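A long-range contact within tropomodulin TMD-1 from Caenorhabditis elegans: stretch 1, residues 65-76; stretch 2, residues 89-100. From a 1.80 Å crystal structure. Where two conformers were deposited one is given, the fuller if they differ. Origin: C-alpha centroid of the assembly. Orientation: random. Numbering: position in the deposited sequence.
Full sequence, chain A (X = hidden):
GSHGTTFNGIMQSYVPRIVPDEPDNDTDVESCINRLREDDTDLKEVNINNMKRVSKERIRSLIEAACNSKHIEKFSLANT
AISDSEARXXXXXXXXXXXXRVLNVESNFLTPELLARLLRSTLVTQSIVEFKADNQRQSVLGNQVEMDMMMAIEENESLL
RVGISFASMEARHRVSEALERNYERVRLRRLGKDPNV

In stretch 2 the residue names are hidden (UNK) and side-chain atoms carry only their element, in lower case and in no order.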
# COMPACT_ATOMS: atom_id res chain seq x y z
N ALA A 65 6.18 -10.32 -9.26
CA ALA A 65 7.62 -10.12 -9.40
C ALA A 65 8.16 -9.29 -8.24
O ALA A 65 9.21 -9.60 -7.67
CB ALA A 65 7.92 -9.43 -10.72
N ALA A 66 7.43 -8.24 -7.89
CA ALA A 66 7.82 -7.35 -6.80
C ALA A 66 8.06 -8.10 -5.49
O ALA A 66 8.84 -7.64 -4.64
CB ALA A 66 6.77 -6.27 -6.60
N CYS A 67 7.41 -9.24 -5.31
CA CYS A 67 7.56 -10.03 -4.10
C CYS A 67 8.97 -10.60 -3.94
O CYS A 67 9.40 -10.91 -2.83
CB CYS A 67 6.56 -11.19 -4.07
SG CYS A 67 4.85 -10.66 -3.95
N ASN A 68 9.68 -10.74 -5.06
CA ASN A 68 11.03 -11.28 -5.03
C ASN A 68 12.11 -10.24 -4.75
O ASN A 68 13.27 -10.58 -4.52
CB ASN A 68 11.33 -11.97 -6.36
CG ASN A 68 10.35 -13.08 -6.66
OD1 ASN A 68 10.25 -14.05 -5.91
ND2 ASN A 68 9.60 -12.94 -7.75
N SER A 69 11.72 -8.97 -4.75
CA SER A 69 12.66 -7.89 -4.49
C SER A 69 12.73 -7.44 -3.04
O SER A 69 11.70 -7.16 -2.42
CB SER A 69 12.32 -6.67 -5.36
OG SER A 69 13.04 -5.53 -4.92
N LYS A 70 13.94 -7.38 -2.49
CA LYS A 70 14.12 -6.93 -1.12
C LYS A 70 14.65 -5.51 -1.16
O LYS A 70 15.14 -4.98 -0.17
CB LYS A 70 15.09 -7.84 -0.37
CG LYS A 70 16.45 -8.01 -1.03
CD LYS A 70 17.34 -8.93 -0.19
CE LYS A 70 18.64 -9.25 -0.91
NZ LYS A 70 19.43 -8.03 -1.22
N HIS A 71 14.52 -4.87 -2.32
CA HIS A 71 15.00 -3.52 -2.52
C HIS A 71 13.93 -2.49 -2.87
O HIS A 71 14.06 -1.31 -2.55
CB HIS A 71 16.09 -3.53 -3.60
CG HIS A 71 17.23 -4.43 -3.29
ND1 HIS A 71 18.20 -4.12 -2.35
CD2 HIS A 71 17.56 -5.66 -3.76
CE1 HIS A 71 19.07 -5.11 -2.27
NE2 HIS A 71 18.70 -6.06 -3.11
N ILE A 72 12.86 -2.93 -3.53
CA ILE A 72 11.81 -2.00 -3.92
C ILE A 72 11.33 -1.16 -2.73
O ILE A 72 11.02 -1.70 -1.67
CB ILE A 72 10.62 -2.73 -4.58
CG1 ILE A 72 9.56 -1.72 -5.01
CG2 ILE A 72 10.05 -3.77 -3.62
CD1 ILE A 72 8.42 -2.32 -5.84
N GLU A 73 11.27 0.15 -2.93
CA GLU A 73 10.86 1.09 -1.90
C GLU A 73 9.55 1.78 -2.20
O GLU A 73 8.82 2.18 -1.28
CB GLU A 73 11.95 2.15 -1.69
CG GLU A 73 13.19 1.61 -1.01
CD GLU A 73 14.32 2.63 -0.96
OE1 GLU A 73 14.03 3.85 -1.02
OE2 GLU A 73 15.49 2.21 -0.84
N LYS A 74 9.24 1.95 -3.48
CA LYS A 74 8.01 2.62 -3.88
C LYS A 74 7.34 1.87 -5.02
O LYS A 74 7.98 1.56 -6.03
CB LYS A 74 8.29 4.06 -4.29
CG LYS A 74 8.91 4.92 -3.20
CD LYS A 74 9.11 6.35 -3.69
CE LYS A 74 9.74 7.21 -2.60
NZ LYS A 74 9.88 8.63 -3.04
N PHE A 75 6.06 1.59 -4.86
CA PHE A 75 5.30 0.88 -5.88
C PHE A 75 3.98 1.63 -6.05
O PHE A 75 3.17 1.68 -5.13
CB PHE A 75 5.07 -0.57 -5.44
CG PHE A 75 4.49 -1.45 -6.52
CD1 PHE A 75 4.63 -1.13 -7.86
CD2 PHE A 75 3.84 -2.63 -6.18
CE1 PHE A 75 4.13 -1.97 -8.86
CE2 PHE A 75 3.33 -3.48 -7.17
CZ PHE A 75 3.48 -3.14 -8.51
N SER A 76 3.79 2.23 -7.22
CA SER A 76 2.58 2.99 -7.47
C SER A 76 1.82 2.47 -8.69
O SER A 76 2.38 2.31 -9.77
CB SER A 76 2.93 4.47 -7.68
OG SER A 76 1.77 5.28 -7.65
N UNK A 89 -2.87 -9.90 -5.28
CA UNK A 89 -1.48 -10.29 -5.11
C UNK A 89 -0.68 -9.34 -4.23
O UNK A 89 0.39 -9.70 -3.73
N UNK A 90 -1.20 -8.14 -4.03
CA UNK A 90 -0.53 -7.15 -3.19
C UNK A 90 -0.47 -7.62 -1.74
O UNK A 90 0.36 -7.15 -0.96
c UNK A 90 -1.09 -5.04 -4.59
c UNK A 90 -1.83 -3.72 -4.50
c UNK A 90 0.39 -4.81 -4.89
c UNK A 90 -1.24 -5.80 -3.27
N UNK A 91 -1.36 -8.54 -1.38
CA UNK A 91 -1.34 -9.05 -0.02
C UNK A 91 -0.01 -9.75 0.24
O UNK A 91 0.63 -9.50 1.25
c UNK A 91 -5.05 -10.21 0.29
c UNK A 91 -2.50 -10.05 0.23
c UNK A 91 -2.31 -10.73 1.59
c UNK A 91 -3.83 -9.31 0.19
N UNK A 92 0.41 -10.63 -0.67
CA UNK A 92 1.67 -11.34 -0.50
C UNK A 92 2.84 -10.36 -0.48
O UNK A 92 3.74 -10.47 0.36
c UNK A 92 1.89 -12.35 -1.62
o UNK A 92 4.64 -14.44 -2.67
c UNK A 92 3.44 -14.14 -2.54
o UNK A 92 2.56 -14.50 -3.35
c UNK A 92 3.03 -13.32 -1.33
N UNK A 93 2.81 -9.40 -1.39
CA UNK A 93 3.87 -8.39 -1.48
C UNK A 93 4.05 -7.64 -0.16
O UNK A 93 5.15 -7.55 0.38
c UNK A 93 5.95 -6.78 -2.96
c UNK A 93 4.57 -6.22 -2.69
c UNK A 93 3.57 -7.39 -2.59
c UNK A 93 4.15 -5.25 -3.77
N UNK A 94 2.94 -7.10 0.35
CA UNK A 94 2.96 -6.34 1.59
C UNK A 94 3.44 -7.18 2.77
O UNK A 94 4.27 -6.73 3.56
c UNK A 94 1.55 -5.77 1.91
c UNK A 94 1.54 -5.09 3.27
c UNK A 94 1.14 -4.80 0.81
c UNK A 94 -0.30 -4.29 0.93
N UNK A 95 2.92 -8.40 2.90
CA UNK A 95 3.32 -9.25 4.01
C UNK A 95 4.74 -9.79 3.92
O UNK A 95 5.31 -10.19 4.93
c UNK A 95 2.33 -10.42 4.16
o UNK A 95 0.43 -12.30 4.66
c UNK A 95 0.93 -9.97 4.52
o UNK A 95 -1.22 -10.88 4.95
c UNK A 95 -0.02 -11.14 4.72
N UNK A 96 5.30 -9.78 2.72
CA UNK A 96 6.65 -10.30 2.50
C UNK A 96 7.77 -9.25 2.48
O UNK A 96 8.85 -9.49 3.01
c UNK A 96 6.73 -11.06 1.16
c UNK A 96 8.16 -11.55 0.91
o UNK A 96 5.85 -12.19 1.20
N UNK A 97 7.49 -8.11 1.88
CA UNK A 97 8.50 -7.05 1.73
C UNK A 97 9.03 -6.35 2.98
O UNK A 97 8.26 -5.87 3.81
c UNK A 97 8.00 -5.99 0.76
o UNK A 97 8.98 -4.97 0.58
N UNK A 98 10.36 -6.27 3.11
CA UNK A 98 10.96 -5.60 4.26
C UNK A 98 11.37 -4.17 3.88
O UNK A 98 11.70 -3.34 4.73
c UNK A 98 12.18 -6.47 4.56
c UNK A 98 12.64 -6.81 3.20
c UNK A 98 11.34 -7.17 2.47
N UNK A 99 11.30 -3.87 2.58
CA UNK A 99 11.71 -2.57 2.06
C UNK A 99 10.63 -1.63 1.52
O UNK A 99 10.86 -0.43 1.42
c UNK A 99 12.77 -2.77 0.98
o UNK A 99 12.26 -3.54 -0.11
N UNK A 100 9.47 -2.17 1.15
CA UNK A 100 8.42 -1.31 0.59
C UNK A 100 7.98 -0.22 1.56
O UNK A 100 7.47 -0.50 2.65
c UNK A 100 6.13 -1.46 -0.65
c UNK A 100 6.74 -0.89 -1.93
c UNK A 100 5.03 -2.47 -1.00
c UNK A 100 7.21 -2.17 0.18
O HOH W 1 9.19 -6.41 -2.00

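Position 89 has no side-chain atoms. It is Gly89.

Position 90 has four carbons, forked at the second. One fork end lies 4.0 Å from Phe75 CE2. The fork beyond CB marks Leu90.

Position 91 has four carbons, forked at the first, with one arm two carbons long. It is out of reach of stretch 1. This is Ile91.

Position 92 has three carbons, the third carrying two oxygens. One oxygen is 4.0 Å from Cys67 SG. The carboxylate on a three-carbon chain gives Glu92.

Position 93 has four carbons, forked at the second. Its CA lies 3.5 Å from Cys67 SG and its CB 3.8 Å from the same sulfur. One fork end is 3.8 Å from Ala66 CB, the other 3.6 Å from Phe75 CD2. This is Leu93; those ends are CD1 and CD2 respectively.

Position 94 repeats the pattern of Ile91, a fork at CB with one longer arm. Its CA-to-CB bond points away from stretch 1. It is Ile94.

Position 95 has three carbons ending in two oxygens and does not reach stretch 1. It is Glu95.

Position 96 has one carbon carrying an oxygen and a carbon. The outer carbon is 4.0 Å from Cys67 O. The oxygen donates to the position 92 carbonyl within the helix. This is Thr96.

Position 97 has one carbon and one oxygen, so it is Ser97, the first residue to leave helical geometry. Its OG accepts from the backbone N of position 99 at 3.3 Å. The distance from Ser97 OG to the backbone N of position 100, also a donor to it, is 2.9 Å.

Position 98 has three carbons closing a ring onto the backbone N. One ring carbon is 4.5 Å from Lys70 CB. This is Pro98.

Position 99 has one carbon and one oxygen. The oxygen is 2.7 Å from Ile72 O and donates a hydrogen bond to it. It is Ser99.

Position 100 has four carbons, forked at the second. One end is 3.9 Å from Phe75 CB and 4.3 Å from Ile72 CG1. This is Leu100; that end is CD1.

The contact is mainly apolar. Leu90, Leu93 and Leu100 pack against Phe75, while Leu93 also meets Ala66 and Cys67. The bond from Ser99 OG to Ile72 O is the only direct hydrogen bond across the stretches. Water 1 lies 2.9 Å from Ala66 O and 2.7 Å from Ser69 O, within hydrogen-bonding reach of both, and makes a weak hydrogen bond of 3.0 Å with Ser97 OG, so it links the two stretches.

Stretch 2, residues 89-100: GLIELIETSPSL
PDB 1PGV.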